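Local coordinates for hydrazine synthase subunit gamma (PDB 5C2V), which forms part of the hydrazine synthase complex, catalyses its first half-reaction, the three-electron reduction of nitric oxide to hydroxylamine, and carries two c-type hemes, at residues 48-53 with 62-67; 71-76 with 91-96; 187-192 with 201-206. One frame throughout, in Å; residues are numbered along the deposited sequence.

Contact 1 (48-53 with 62-67); sequences FQFNDA and SCASCH. With HEC (heme c), chain V.
F50 packs its ring against C63, A64 and H67, and these apolar contacts make up much of the junction. C63 CB sits over one face of the ring, 3.9 Å from the centroid of F50 and 29° off the ring normal, a CH-pi contact. C63 SG meets the same ring obliquely. A64 CB lies 3.8 Å from F50 CE2. H67 CB comes to the ring edge, 3.8 Å from F50 CZ. F50 CG is anti to the backbone N (chi1 -180°), which starts the ring off beside its own carbonyl carbon. Y150 also meets this ring.

The sequence C63-A64-S65-C66-H67 is the CXXCH heme c motif. C63 SG is bonded to heme CAB and C66 SG to heme CAC. C126 is a further covalent attachment to this heme, which sets the site apart. H67 NE2 binds the iron at 2.0 Å, and a water is the other axial ligand. Helix 43-51, through F50, therefore backs the residues that fix this heme.

Polar contacts are fewer. A64 N gives a weak hydrogen bond to F50 O, 3.4 Å long with an angle of 142°. A water accepts from C63 N at 2.9 Å and also reaches Q49 O and D52 O, just past the helix end. Within the motif loop, S62 N donates almost straight to S65 OG at 3.1 Å. C63 O receives both C66 N and H67 N. S62 OG is hydrogen-bonded to N255 of the beta subunit. D52 OD1 is hydrogen-bonded to A54 N and to H276 of the beta subunit. H67 ND1 is held by K92 O.

Contact 2 (71-76 with 91-96); sequences GQTTGL and TKYIRG. With HEC (heme c), chain V.
Two loop segments carrying Q72 and I94 form a wall on the H67 side of the first heme. They run nearly antiparallel. I94 N donates to Q72 O at 3.1 Å, in the carbonyl plane and on a lone pair. The Q72 side chain runs alongside the Y93 side chain in the same direction. Its NE2 donates to Y93 OH at 3.2 Å with an angle of 165°, and the hydroxyl lies in the amide plane. The amide and ring planes are 61° apart. Q72 CB also approaches Y93 CE1 at 3.4 Å. Y93 OH has a weak bond to D263 as well.

T73 bonds across to T91 and also shapes its own loop. Its OG1 is anti to the backbone N (chi1 -177°). From there it donates to T91 O at 3.0 Å, from above the carbonyl plane. The same OG1 accepts from G75 N at 3.1 Å, which makes an ST turn. T73 CG2 comes up to the Y93 ring edge, 3.6 Å from CD1. The T91 side chain lines H67, so this loop is probably second shell to the iron and may help steady the axial imidazole.

At one end, L76 O accepts a weak bond from T91 N. At the other, I94 CD1 packs on G71 CA at 3.7 Å, and G71 O lies at the edge of the R95 guanidinium. R95 is held further out, NH1 by E155 O and NE by R70 O. Facing the heme, K92 CB lies 3.5 Å from heme CHA, and the K92 chain follows a propionate.

Contact 3 (187-192 with 201-206); sequences LECHPG and FSDAQT. With HEC (heme c), chain B.
C189 and D203 lie close together at the start of the contact. C189 SG is bonded to heme CAC at 1.9 Å. C189 O accepts a weak bond from D203 N at 3.0 Å, and S202 CA makes a CH...O contact to the same oxygen. D203 OD2 packs 3.4 Å from C189 CB and is hydrogen-bonded to H207. D203 OD1 accepts from Q205 N, an Asx turn, and is also hydrogen-bonded to T258.

H190 comes next. Its CG lies beside the backbone N, anti to the carbonyl carbon (chi1 -67°). NE2 binds the iron at 2.2 Å. On the other side of the ring, ND1 donates to F201 O at 2.7 Å, with an angle of 156° and the oxygen in the ring plane. This bond helps fix the rotation of the imidazole and would be expected to strengthen it as a donor to iron.

P191 lays CD against the S202 backbone, 3.5 Å from S202 C. G192 CA then sits over one face of the F201 ring, 4.0 Å from its centroid, a CH-pi contact. F179 of helix 170-179 also touches F201 and H190. H293 supplies the opposite axial ligand. The arrangement is that of a CXXCH cytochrome c heme site with bis-histidine ligation.

Contacts 1 and 2 are buried and serve the same heme. Contact 1 carries its CXXCH motif. Contact 2 is a layer of loop behind it, and the two touch directly: C66 O meets T74 OG1 at 2.6 Å. Contact 3 holds the second heme, is only partly buried, and has its centre about 30 Å from that of contact 1. Contact 1 is mainly apolar against a helix; contacts 2 and 3 join loops, chiefly by backbone carbonyls. H190's carbonyl partner lies within contact 3, but for H67 it comes from contact 2. The beta subunit reaches contacts 1 and 2, whereas no other protein chain touches contact 3.

Contact 1 (48-53 with 62-67)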
loop_
_atom_site.group_PDB
_atom_site.type_symbol
_atom_site.label_atom_id
_atom_site.label_comp_id
_atom_site.label_asym_id
_atom_site.label_seq_id
_atom_site.Cartn_x
_atom_site.Cartn_y
_atom_site.Cartn_z
ATOM N N PHE C 48 -31.176 -26.608 -34.334
ATOM C CA PHE C 48 -31.087 -25.711 -33.186
ATOM C C PHE C 48 -29.864 -26.025 -32.336
ATOM O O PHE C 48 -29.084 -25.130 -32.011
ATOM C CB PHE C 48 -32.348 -25.789 -32.325
ATOM C CG PHE C 48 -32.271 -24.961 -31.073
ATOM C CD1 PHE C 48 -32.369 -23.580 -31.131
ATOM C CD2 PHE C 48 -32.090 -25.563 -29.837
ATOM C CE1 PHE C 48 -32.293 -22.815 -29.982
ATOM C CE2 PHE C 48 -32.015 -24.803 -28.684
ATOM C CZ PHE C 48 -32.117 -23.427 -28.756
ATOM N N GLN C 49 -29.704 -27.296 -31.978
ATOM C CA GLN C 49 -28.550 -27.732 -31.194
ATOM C C GLN C 49 -27.249 -27.419 -31.930
ATOM O O GLN C 49 -26.210 -27.186 -31.313
ATOM C CB GLN C 49 -28.644 -29.231 -30.891
ATOM C CG GLN C 49 -27.529 -29.767 -30.006
ATOM C CD GLN C 49 -27.530 -29.151 -28.620
ATOM O OE1 GLN C 49 -28.252 -29.600 -27.730
ATOM N NE2 GLN C 49 -26.716 -28.118 -28.428
ATOM N N PHE C 50 -27.326 -27.407 -33.256
ATOM C CA PHE C 50 -26.185 -27.087 -34.102
ATOM C C PHE C 50 -25.838 -25.599 -34.026
ATOM O O PHE C 50 -24.665 -25.231 -33.962
ATOM C CB PHE C 50 -26.476 -27.498 -35.549
ATOM C CG PHE C 50 -25.354 -27.212 -36.508
ATOM C CD1 PHE C 50 -24.293 -28.093 -36.638
ATOM C CD2 PHE C 50 -25.371 -26.072 -37.295
ATOM C CE1 PHE C 50 -23.261 -27.834 -37.523
ATOM C CE2 PHE C 50 -24.344 -25.808 -38.182
ATOM C CZ PHE C 50 -23.288 -26.691 -38.296
ATOM N N ASN C 51 -26.859 -24.746 -34.039
ATOM C CA ASN C 51 -26.636 -23.301 -34.044
ATOM C C ASN C 51 -26.631 -22.625 -32.669
ATOM O O ASN C 51 -26.291 -21.446 -32.560
ATOM C CB ASN C 51 -27.685 -22.624 -34.929
ATOM C CG ASN C 51 -27.498 -22.942 -36.399
ATOM O OD1 ASN C 51 -26.876 -22.179 -37.139
ATOM N ND2 ASN C 51 -28.035 -24.078 -36.832
ATOM N N ASP C 52 -26.996 -23.362 -31.623
ATOM C CA ASP C 52 -27.126 -22.776 -30.288
ATOM C C ASP C 52 -25.785 -22.622 -29.573
ATOM O O ASP C 52 -25.000 -23.565 -29.508
ATOM C CB ASP C 52 -28.064 -23.623 -29.424
ATOM C CG ASP C 52 -28.186 -23.096 -28.009
ATOM O OD1 ASP C 52 -28.237 -21.860 -27.841
ATOM O OD2 ASP C 52 -28.223 -23.915 -27.066
ATOM N N ALA C 53 -25.512 -21.421 -29.068
ATOM C CA ALA C 53 -24.333 -21.200 -28.233
ATOM C C ALA C 53 -24.650 -21.193 -26.735
ATOM O O ALA C 53 -23.742 -21.125 -25.909
ATOM C CB ALA C 53 -23.652 -19.898 -28.623
ATOM N N SER C 62 -20.585 -21.879 -31.133
ATOM C CA SER C 62 -21.423 -23.035 -31.428
ATOM C C SER C 62 -20.774 -23.892 -32.507
ATOM O O SER C 62 -19.654 -23.612 -32.935
ATOM C CB SER C 62 -22.820 -22.592 -31.873
ATOM O OG SER C 62 -22.764 -21.892 -33.103
ATOM N N CYS C 63 -21.471 -24.941 -32.934
ATOM C CA CYS C 63 -20.999 -25.763 -34.042
ATOM C C CYS C 63 -20.864 -24.898 -35.288
ATOM O O CYS C 63 -19.879 -24.982 -36.023
ATOM C CB CYS C 63 -21.954 -26.927 -34.307
ATOM S SG CYS C 63 -22.276 -27.994 -32.886
ATOM N N ALA C 64 -21.861 -24.042 -35.492
ATOM C CA ALA C 64 -21.932 -23.184 -36.666
ATOM C C ALA C 64 -20.804 -22.158 -36.726
ATOM O O ALA C 64 -20.614 -21.500 -37.739
ATOM C CB ALA C 64 -23.280 -22.482 -36.716
ATOM N N SER C 65 -20.062 -22.000 -35.640
ATOM C CA SER C 65 -18.926 -21.091 -35.661
ATOM C C SER C 65 -17.792 -21.691 -36.495
ATOM O O SER C 65 -16.941 -20.971 -37.018
ATOM C CB SER C 65 -18.454 -20.787 -34.240
ATOM O OG SER C 65 -19.476 -20.143 -33.499
ATOM N N CYS C 66 -17.813 -23.015 -36.629
ATOM C CA CYS C 66 -16.799 -23.758 -37.379
ATOM C C CYS C 66 -17.320 -24.252 -38.734
ATOM O O CYS C 66 -16.763 -23.924 -39.783
ATOM C CB CYS C 66 -16.286 -24.940 -36.553
ATOM S SG CYS C 66 -15.015 -24.502 -35.335
ATOM N N HIS C 67 -18.372 -25.069 -38.687
ATOM C CA HIS C 67 -18.970 -25.706 -39.863
ATOM C C HIS C 67 -19.910 -24.750 -40.570
ATOM O O HIS C 67 -20.630 -25.110 -41.494
ATOM C CB HIS C 67 -19.693 -26.985 -39.456
ATOM C CG HIS C 67 -18.795 -27.984 -38.808
ATOM N ND1 HIS C 67 -17.811 -28.664 -39.491
ATOM C CD2 HIS C 67 -18.699 -28.393 -37.516
ATOM C CE1 HIS C 67 -17.164 -29.461 -38.661
ATOM N NE2 HIS C 67 -17.687 -29.310 -37.454
HETATM FE FE HEC V . -16.825 -30.471 -36.072
HETATM C CHA HEC V . -15.163 -32.727 -38.063
HETATM C CHB HEC V . -19.757 -32.098 -36.692
HETATM C CHC HEC V . -18.457 -28.366 -33.879
HETATM C CHD HEC V . -14.115 -28.375 -36.030
HETATM N NA HEC V . -17.354 -32.143 -37.153
HETATM C C1A HEC V . -16.528 -32.889 -37.969
HETATM C C2A HEC V . -17.351 -33.843 -38.696
HETATM C C3A HEC V . -18.622 -33.664 -38.306
HETATM C C4A HEC V . -18.644 -32.592 -37.333
HETATM C CMA HEC V . -19.876 -34.435 -38.779
HETATM C CAA HEC V . -16.823 -34.884 -39.716
HETATM C CBA HEC V . -17.393 -34.646 -41.114
HETATM C CGA HEC V . -16.892 -35.700 -42.067
HETATM O O1A HEC V . -16.033 -36.524 -41.659
HETATM O O2A HEC V . -17.353 -35.716 -43.238
HETATM N NB HEC V . -18.789 -30.185 -35.493
HETATM C C1B HEC V . -19.760 -31.147 -35.693
HETATM C C2B HEC V . -20.772 -30.985 -34.670
HETATM C C3B HEC V . -20.420 -29.950 -33.896
HETATM C C4B HEC V . -19.163 -29.429 -34.397
HETATM C CMB HEC V . -22.040 -31.857 -34.536
HETATM C CAB HEC V . -21.184 -29.392 -32.673
HETATM C CBB HEC V . -21.123 -30.379 -31.487
HETATM N NC HEC V . -16.379 -28.684 -35.141
HETATM C C1C HEC V . -17.179 -28.003 -34.246
HETATM C C2C HEC V . -16.395 -26.935 -33.662
HETATM C C3C HEC V . -15.250 -26.854 -34.354
HETATM C C4C HEC V . -15.179 -28.007 -35.235
HETATM C CMC HEC V . -16.983 -25.833 -32.750
HETATM C CAC HEC V . -14.124 -25.813 -34.150
HETATM C CBC HEC V . -13.451 -26.016 -32.774
HETATM N ND HEC V . -14.950 -30.509 -36.977
HETATM C C1D HEC V . -13.946 -29.591 -36.664
HETATM C C2D HEC V . -12.679 -30.124 -37.113
HETATM C C3D HEC V . -13.007 -31.481 -37.749
HETATM C C4D HEC V . -14.438 -31.637 -37.618
HETATM C CMD HEC V . -11.290 -29.463 -36.981
HETATM C CAD HEC V . -12.016 -32.477 -38.384
HETATM C CBD HEC V . -11.381 -33.305 -37.271
HETATM C CGD HEC V . -10.423 -34.302 -37.864
HETATM O O1D HEC V . -9.806 -35.081 -37.091
HETATM O O2D HEC V . -10.276 -34.316 -39.112
HETATM O O HOH W 1 -23.539 -25.651 -31.064
HETATM O O HOH W 2 -16.020 -31.716 -34.589
#

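Contact 2 (71-76 with 91-96)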
loop_
_atom_site.group_PDB
_atom_site.type_symbol
_atom_site.label_atom_id
_atom_site.label_comp_id
_atom_site.label_asym_id
_atom_site.label_seq_id
_atom_site.Cartn_x
_atom_site.Cartn_y
_atom_site.Cartn_z
ATOM N N GLY C 71 -24.333 -25.054 -43.110
ATOM C CA GLY C 71 -23.812 -26.381 -42.867
ATOM C C GLY C 71 -22.765 -26.781 -43.881
ATOM O O GLY C 71 -22.905 -27.817 -44.526
ATOM N N GLN C 72 -21.729 -25.964 -44.054
ATOM C CA GLN C 72 -20.654 -26.333 -44.967
ATOM C C GLN C 72 -19.302 -26.386 -44.259
ATOM O O GLN C 72 -18.868 -27.456 -43.832
ATOM C CB GLN C 72 -20.597 -25.335 -46.126
ATOM C CG GLN C 72 -21.950 -25.046 -46.755
ATOM C CD GLN C 72 -21.868 -24.008 -47.853
ATOM O OE1 GLN C 72 -22.067 -22.816 -47.614
ATOM N NE2 GLN C 72 -21.567 -24.454 -49.068
ATOM N N THR C 73 -18.689 -25.215 -44.085
ATOM C CA THR C 73 -17.449 -25.045 -43.322
ATOM C C THR C 73 -16.979 -23.593 -43.395
ATOM O O THR C 73 -17.342 -22.866 -44.321
ATOM C CB THR C 73 -16.309 -25.959 -43.837
ATOM O OG1 THR C 73 -15.149 -25.797 -43.013
ATOM C CG2 THR C 73 -15.961 -25.631 -45.282
ATOM N N THR C 74 -16.173 -23.174 -42.423
ATOM C CA THR C 74 -15.550 -21.851 -42.464
ATOM C C THR C 74 -14.121 -21.885 -43.001
ATOM O O THR C 74 -13.526 -20.841 -43.267
ATOM C CB THR C 74 -15.541 -21.193 -41.074
ATOM O OG1 THR C 74 -14.937 -22.081 -40.125
ATOM C CG2 THR C 74 -16.960 -20.870 -40.631
ATOM N N GLY C 75 -13.574 -23.087 -43.157
ATOM C CA GLY C 75 -12.197 -23.244 -43.587
ATOM C C GLY C 75 -11.184 -23.005 -42.481
ATOM O O GLY C 75 -9.979 -22.975 -42.733
ATOM N N LEU C 76 -11.670 -22.835 -41.255
ATOM C CA LEU C 76 -10.795 -22.605 -40.109
ATOM C C LEU C 76 -10.024 -23.865 -39.732
ATOM O O LEU C 76 -10.593 -24.953 -39.652
ATOM C CB LEU C 76 -11.602 -22.106 -38.908
ATOM C CG LEU C 76 -12.137 -20.675 -38.985
ATOM C CD1 LEU C 76 -13.051 -20.380 -37.808
ATOM C CD2 LEU C 76 -10.988 -19.678 -39.036
ATOM N N THR C 91 -11.211 -27.741 -40.974
ATOM C CA THR C 91 -12.592 -27.969 -40.543
ATOM C C THR C 91 -13.384 -28.693 -41.627
ATOM O O THR C 91 -13.463 -28.235 -42.767
ATOM C CB THR C 91 -13.308 -26.649 -40.182
ATOM O OG1 THR C 91 -12.607 -25.999 -39.115
ATOM C CG2 THR C 91 -14.742 -26.921 -39.744
ATOM N N LYS C 92 -13.978 -29.823 -41.257
ATOM C CA LYS C 92 -14.643 -30.700 -42.215
ATOM C C LYS C 92 -15.858 -30.065 -42.886
ATOM O O LYS C 92 -16.653 -29.377 -42.248
ATOM C CB LYS C 92 -15.066 -32.002 -41.531
ATOM C CG LYS C 92 -14.146 -33.179 -41.811
ATOM C CD LYS C 92 -14.225 -33.595 -43.272
ATOM C CE LYS C 92 -13.350 -34.805 -43.556
ATOM N NZ LYS C 92 -13.417 -35.224 -44.983
ATOM N N TYR C 93 -15.982 -30.311 -44.187
ATOM C CA TYR C 93 -17.148 -29.898 -44.957
ATOM C C TYR C 93 -18.260 -30.920 -44.728
ATOM O O TYR C 93 -18.110 -32.091 -45.074
ATOM C CB TYR C 93 -16.777 -29.791 -46.440
ATOM C CG TYR C 93 -17.813 -29.151 -47.334
ATOM C CD1 TYR C 93 -17.891 -27.770 -47.463
ATOM C CD2 TYR C 93 -18.691 -29.926 -48.077
ATOM C CE1 TYR C 93 -18.827 -27.182 -48.293
ATOM C CE2 TYR C 93 -19.627 -29.347 -48.907
ATOM C CZ TYR C 93 -19.696 -27.975 -49.008
ATOM O OH TYR C 93 -20.632 -27.395 -49.835
ATOM N N ILE C 94 -19.373 -30.481 -44.144
ATOM C CA ILE C 94 -20.381 -31.420 -43.649
ATOM C C ILE C 94 -21.576 -31.680 -44.575
ATOM O O ILE C 94 -22.502 -32.394 -44.192
ATOM C CB ILE C 94 -20.928 -30.974 -42.272
ATOM C CG1 ILE C 94 -21.476 -29.550 -42.331
ATOM C CG2 ILE C 94 -19.844 -31.079 -41.211
ATOM C CD1 ILE C 94 -22.119 -29.098 -41.037
ATOM N N ARG C 95 -21.578 -31.105 -45.775
ATOM C CA ARG C 95 -22.618 -31.448 -46.745
ATOM C C ARG C 95 -22.414 -32.873 -47.252
ATOM O O ARG C 95 -21.294 -33.264 -47.581
ATOM C CB ARG C 95 -22.630 -30.475 -47.926
ATOM C CG ARG C 95 -23.076 -29.060 -47.594
ATOM C CD ARG C 95 -24.493 -29.032 -47.043
ATOM N NE ARG C 95 -25.050 -27.683 -47.051
ATOM C CZ ARG C 95 -25.882 -27.223 -47.981
ATOM N NH1 ARG C 95 -26.267 -28.009 -48.976
ATOM N NH2 ARG C 95 -26.338 -25.979 -47.911
ATOM N N GLY C 96 -23.498 -33.641 -47.308
ATOM C CA GLY C 96 -23.444 -35.014 -47.780
ATOM C C GLY C 96 -22.534 -35.894 -46.944
ATOM O O GLY C 96 -21.707 -36.633 -47.477
HETATM FE FE HEC V . -16.825 -30.471 -36.072
HETATM C CHA HEC V . -15.163 -32.727 -38.063
HETATM C CHB HEC V . -19.757 -32.098 -36.692
HETATM C CHC HEC V . -18.457 -28.366 -33.879
HETATM C CHD HEC V . -14.115 -28.375 -36.030
HETATM N NA HEC V . -17.354 -32.143 -37.153
HETATM C C1A HEC V . -16.528 -32.889 -37.969
HETATM C C2A HEC V . -17.351 -33.843 -38.696
HETATM C C3A HEC V . -18.622 -33.664 -38.306
HETATM C C4A HEC V . -18.644 -32.592 -37.333
HETATM C CMA HEC V . -19.876 -34.435 -38.779
HETATM C CAA HEC V . -16.823 -34.884 -39.716
HETATM C CBA HEC V . -17.393 -34.646 -41.114
HETATM C CGA HEC V . -16.892 -35.700 -42.067
HETATM O O1A HEC V . -16.033 -36.524 -41.659
HETATM O O2A HEC V . -17.353 -35.716 -43.238
HETATM N NB HEC V . -18.789 -30.185 -35.493
HETATM C C1B HEC V . -19.760 -31.147 -35.693
HETATM C C2B HEC V . -20.772 -30.985 -34.670
HETATM C C3B HEC V . -20.420 -29.950 -33.896
HETATM C C4B HEC V . -19.163 -29.429 -34.397
HETATM C CMB HEC V . -22.040 -31.857 -34.536
HETATM C CAB HEC V . -21.184 -29.392 -32.673
HETATM C CBB HEC V . -21.123 -30.379 -31.487
HETATM N NC HEC V . -16.379 -28.684 -35.141
HETATM C C1C HEC V . -17.179 -28.003 -34.246
HETATM C C2C HEC V . -16.395 -26.935 -33.662
HETATM C C3C HEC V . -15.250 -26.854 -34.354
HETATM C C4C HEC V . -15.179 -28.007 -35.235
HETATM C CMC HEC V . -16.983 -25.833 -32.750
HETATM C CAC HEC V . -14.124 -25.813 -34.150
HETATM C CBC HEC V . -13.451 -26.016 -32.774
HETATM N ND HEC V . -14.950 -30.509 -36.977
HETATM C C1D HEC V . -13.946 -29.591 -36.664
HETATM C C2D HEC V . -12.679 -30.124 -37.113
HETATM C C3D HEC V . -13.007 -31.481 -37.749
HETATM C C4D HEC V . -14.438 -31.637 -37.618
HETATM C CMD HEC V . -11.290 -29.463 -36.981
HETATM C CAD HEC V . -12.016 -32.477 -38.384
HETATM C CBD HEC V . -11.381 -33.305 -37.271
HETATM C CGD HEC V . -10.423 -34.302 -37.864
HETATM O O1D HEC V . -9.806 -35.081 -37.091
HETATM O O2D HEC V . -10.276 -34.316 -39.112
HETATM O O HOH W 2 -16.020 -31.716 -34.589
#

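Contact 3 (187-192 with 201-206)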
loop_
_atom_site.group_PDB
_atom_site.type_symbol
_atom_site.label_atom_id
_atom_site.label_comp_id
_atom_site.label_asym_id
_atom_site.label_seq_id
_atom_site.Cartn_x
_atom_site.Cartn_y
_atom_site.Cartn_z
ATOM N N LEU C 187 -9.491 -41.503 -61.035
ATOM C CA LEU C 187 -10.669 -42.356 -60.885
ATOM C C LEU C 187 -10.451 -43.503 -59.907
ATOM O O LEU C 187 -11.412 -44.092 -59.409
ATOM C CB LEU C 187 -11.087 -42.926 -62.241
ATOM C CG LEU C 187 -11.779 -41.972 -63.213
ATOM C CD1 LEU C 187 -12.107 -42.696 -64.507
ATOM C CD2 LEU C 187 -13.034 -41.393 -62.581
ATOM N N GLU C 188 -9.190 -43.823 -59.642
ATOM C CA GLU C 188 -8.858 -44.937 -58.763
ATOM C C GLU C 188 -9.402 -44.711 -57.354
ATOM O O GLU C 188 -10.170 -45.527 -56.844
ATOM C CB GLU C 188 -7.342 -45.152 -58.734
ATOM C CG GLU C 188 -6.707 -45.171 -60.120
ATOM C CD GLU C 188 -5.234 -45.530 -60.095
ATOM O OE1 GLU C 188 -4.873 -46.601 -60.628
ATOM O OE2 GLU C 188 -4.434 -44.742 -59.546
ATOM N N CYS C 189 -9.003 -43.610 -56.726
ATOM C CA CYS C 189 -9.511 -43.269 -55.400
ATOM C C CYS C 189 -10.711 -42.317 -55.427
ATOM O O CYS C 189 -11.362 -42.108 -54.404
ATOM C CB CYS C 189 -8.398 -42.659 -54.552
ATOM S SG CYS C 189 -6.916 -43.684 -54.401
ATOM N N HIS C 190 -11.009 -41.747 -56.592
ATOM C CA HIS C 190 -12.128 -40.813 -56.716
ATOM C C HIS C 190 -13.083 -41.196 -57.849
ATOM O O HIS C 190 -13.232 -40.446 -58.813
ATOM C CB HIS C 190 -11.619 -39.384 -56.946
ATOM C CG HIS C 190 -10.880 -38.799 -55.782
ATOM N ND1 HIS C 190 -11.503 -38.440 -54.607
ATOM C CD2 HIS C 190 -9.570 -38.488 -55.621
ATOM C CE1 HIS C 190 -10.610 -37.945 -53.766
ATOM N NE2 HIS C 190 -9.429 -37.963 -54.361
ATOM N N PRO C 191 -13.737 -42.363 -57.733
ATOM C CA PRO C 191 -14.641 -42.836 -58.787
ATOM C C PRO C 191 -15.943 -42.042 -58.844
ATOM O O PRO C 191 -16.558 -41.812 -57.805
ATOM C CB PRO C 191 -14.912 -44.297 -58.393
ATOM C CG PRO C 191 -14.245 -44.505 -57.037
ATOM C CD PRO C 191 -13.881 -43.161 -56.507
ATOM N N GLY C 192 -16.373 -41.652 -60.041
ATOM C CA GLY C 192 -17.616 -40.915 -60.186
ATOM C C GLY C 192 -17.841 -40.329 -61.566
ATOM O O GLY C 192 -16.921 -40.253 -62.381
ATOM N N PHE C 201 -17.498 -39.504 -55.805
ATOM C CA PHE C 201 -16.087 -39.249 -56.124
ATOM C C PHE C 201 -15.111 -39.608 -54.998
ATOM O O PHE C 201 -14.116 -38.913 -54.785
ATOM C CB PHE C 201 -15.894 -37.787 -56.528
ATOM C CG PHE C 201 -16.455 -37.457 -57.881
ATOM C CD1 PHE C 201 -15.683 -37.613 -59.021
ATOM C CD2 PHE C 201 -17.754 -36.997 -58.015
ATOM C CE1 PHE C 201 -16.195 -37.314 -60.269
ATOM C CE2 PHE C 201 -18.271 -36.695 -59.261
ATOM C CZ PHE C 201 -17.491 -36.855 -60.389
ATOM N N SER C 202 -15.395 -40.696 -54.287
ATOM C CA SER C 202 -14.500 -41.192 -53.246
ATOM C C SER C 202 -14.660 -42.700 -53.076
ATOM O O SER C 202 -15.761 -43.232 -53.213
ATOM C CB SER C 202 -14.770 -40.476 -51.918
ATOM O OG SER C 202 -13.985 -41.021 -50.872
ATOM N N ASP C 203 -13.565 -43.386 -52.760
ATOM C CA ASP C 203 -13.612 -44.832 -52.561
ATOM C C ASP C 203 -13.946 -45.181 -51.115
ATOM O O ASP C 203 -14.129 -46.352 -50.778
ATOM C CB ASP C 203 -12.286 -45.486 -52.971
ATOM C CG ASP C 203 -11.080 -44.875 -52.271
ATOM O OD1 ASP C 203 -11.253 -44.164 -51.258
ATOM O OD2 ASP C 203 -9.946 -45.118 -52.734
ATOM N N ALA C 204 -14.016 -44.152 -50.273
ATOM C CA ALA C 204 -14.275 -44.306 -48.842
ATOM C C ALA C 204 -13.251 -45.224 -48.181
ATOM O O ALA C 204 -13.578 -45.971 -47.259
ATOM C CB ALA C 204 -15.690 -44.826 -48.606
ATOM N N GLN C 205 -12.011 -45.161 -48.657
ATOM C CA GLN C 205 -10.938 -45.984 -48.110
ATOM C C GLN C 205 -9.819 -45.126 -47.529
ATOM O O GLN C 205 -9.877 -43.897 -47.573
ATOM C CB GLN C 205 -10.374 -46.917 -49.183
ATOM C CG GLN C 205 -11.391 -47.880 -49.771
ATOM C CD GLN C 205 -10.782 -48.804 -50.809
ATOM O OE1 GLN C 205 -9.564 -48.981 -50.861
ATOM N NE2 GLN C 205 -11.629 -49.395 -51.645
ATOM N N THR C 206 -8.799 -45.786 -46.990
ATOM C CA THR C 206 -7.662 -45.098 -46.392
ATOM C C THR C 206 -6.418 -45.260 -47.261
ATOM O O THR C 206 -5.960 -46.378 -47.498
ATOM C CB THR C 206 -7.371 -45.623 -44.974
ATOM O OG1 THR C 206 -8.539 -45.471 -44.156
ATOM C CG2 THR C 206 -6.221 -44.858 -44.349
HETATM FE FE HEC B . -7.390 -37.232 -54.232
HETATM C CHA HEC B . -7.904 -35.477 -51.324
HETATM C CHB HEC B . -8.380 -34.513 -56.057
HETATM C CHC HEC B . -6.187 -38.715 -57.102
HETATM C CHD HEC B . -6.741 -40.088 -52.482
HETATM N NA HEC B . -8.003 -35.332 -53.775
HETATM C C1A HEC B . -8.198 -34.827 -52.504
HETATM C C2A HEC B . -8.759 -33.497 -52.637
HETATM C C3A HEC B . -8.891 -33.230 -53.939
HETATM C C4A HEC B . -8.417 -34.378 -54.686
HETATM C CMA HEC B . -9.453 -31.925 -54.545
HETATM C CAA HEC B . -9.144 -32.554 -51.475
HETATM C CBA HEC B . -10.347 -33.126 -50.731
HETATM C CGA HEC B . -10.584 -32.345 -49.465
HETATM O O1A HEC B . -11.681 -32.485 -48.869
HETATM O O2A HEC B . -9.676 -31.576 -49.056
HETATM N NB HEC B . -7.367 -36.743 -56.234
HETATM C C1B HEC B . -7.694 -35.497 -56.738
HETATM C C2B HEC B . -7.184 -35.412 -58.090
HETATM C C3B HEC B . -6.584 -36.575 -58.381
HETATM C C4B HEC B . -6.683 -37.434 -57.216
HETATM C CMB HEC B . -7.339 -34.185 -59.018
HETATM C CAB HEC B . -5.887 -36.959 -59.708
HETATM C CBB HEC B . -4.575 -36.162 -59.877
HETATM N NC HEC B . -6.609 -39.064 -54.708
HETATM C C1C HEC B . -6.169 -39.476 -55.951
HETATM C C2C HEC B . -5.586 -40.795 -55.801
HETATM C C3C HEC B . -5.845 -41.217 -54.557
HETATM C C4C HEC B . -6.423 -40.107 -53.823
HETATM C CMC HEC B . -5.119 -41.682 -56.976
HETATM C CAC HEC B . -5.477 -42.592 -53.951
HETATM C CBC HEC B . -3.943 -42.748 -53.844
HETATM N ND HEC B . -7.397 -37.729 -52.201
HETATM C C1D HEC B . -6.935 -38.954 -51.724
HETATM C C2D HEC B . -6.689 -38.839 -50.302
HETATM C C3D HEC B . -7.059 -37.392 -49.943
HETATM C C4D HEC B . -7.482 -36.783 -51.185
HETATM C CMD HEC B . -6.172 -39.941 -49.352
HETATM C CAD HEC B . -6.984 -36.713 -48.559
HETATM C CBD HEC B . -5.525 -36.603 -48.131
HETATM C CGD HEC B . -5.411 -35.681 -46.947
HETATM O O1D HEC B . -4.264 -35.427 -46.493
HETATM O O2D HEC B . -6.466 -35.200 -46.459
#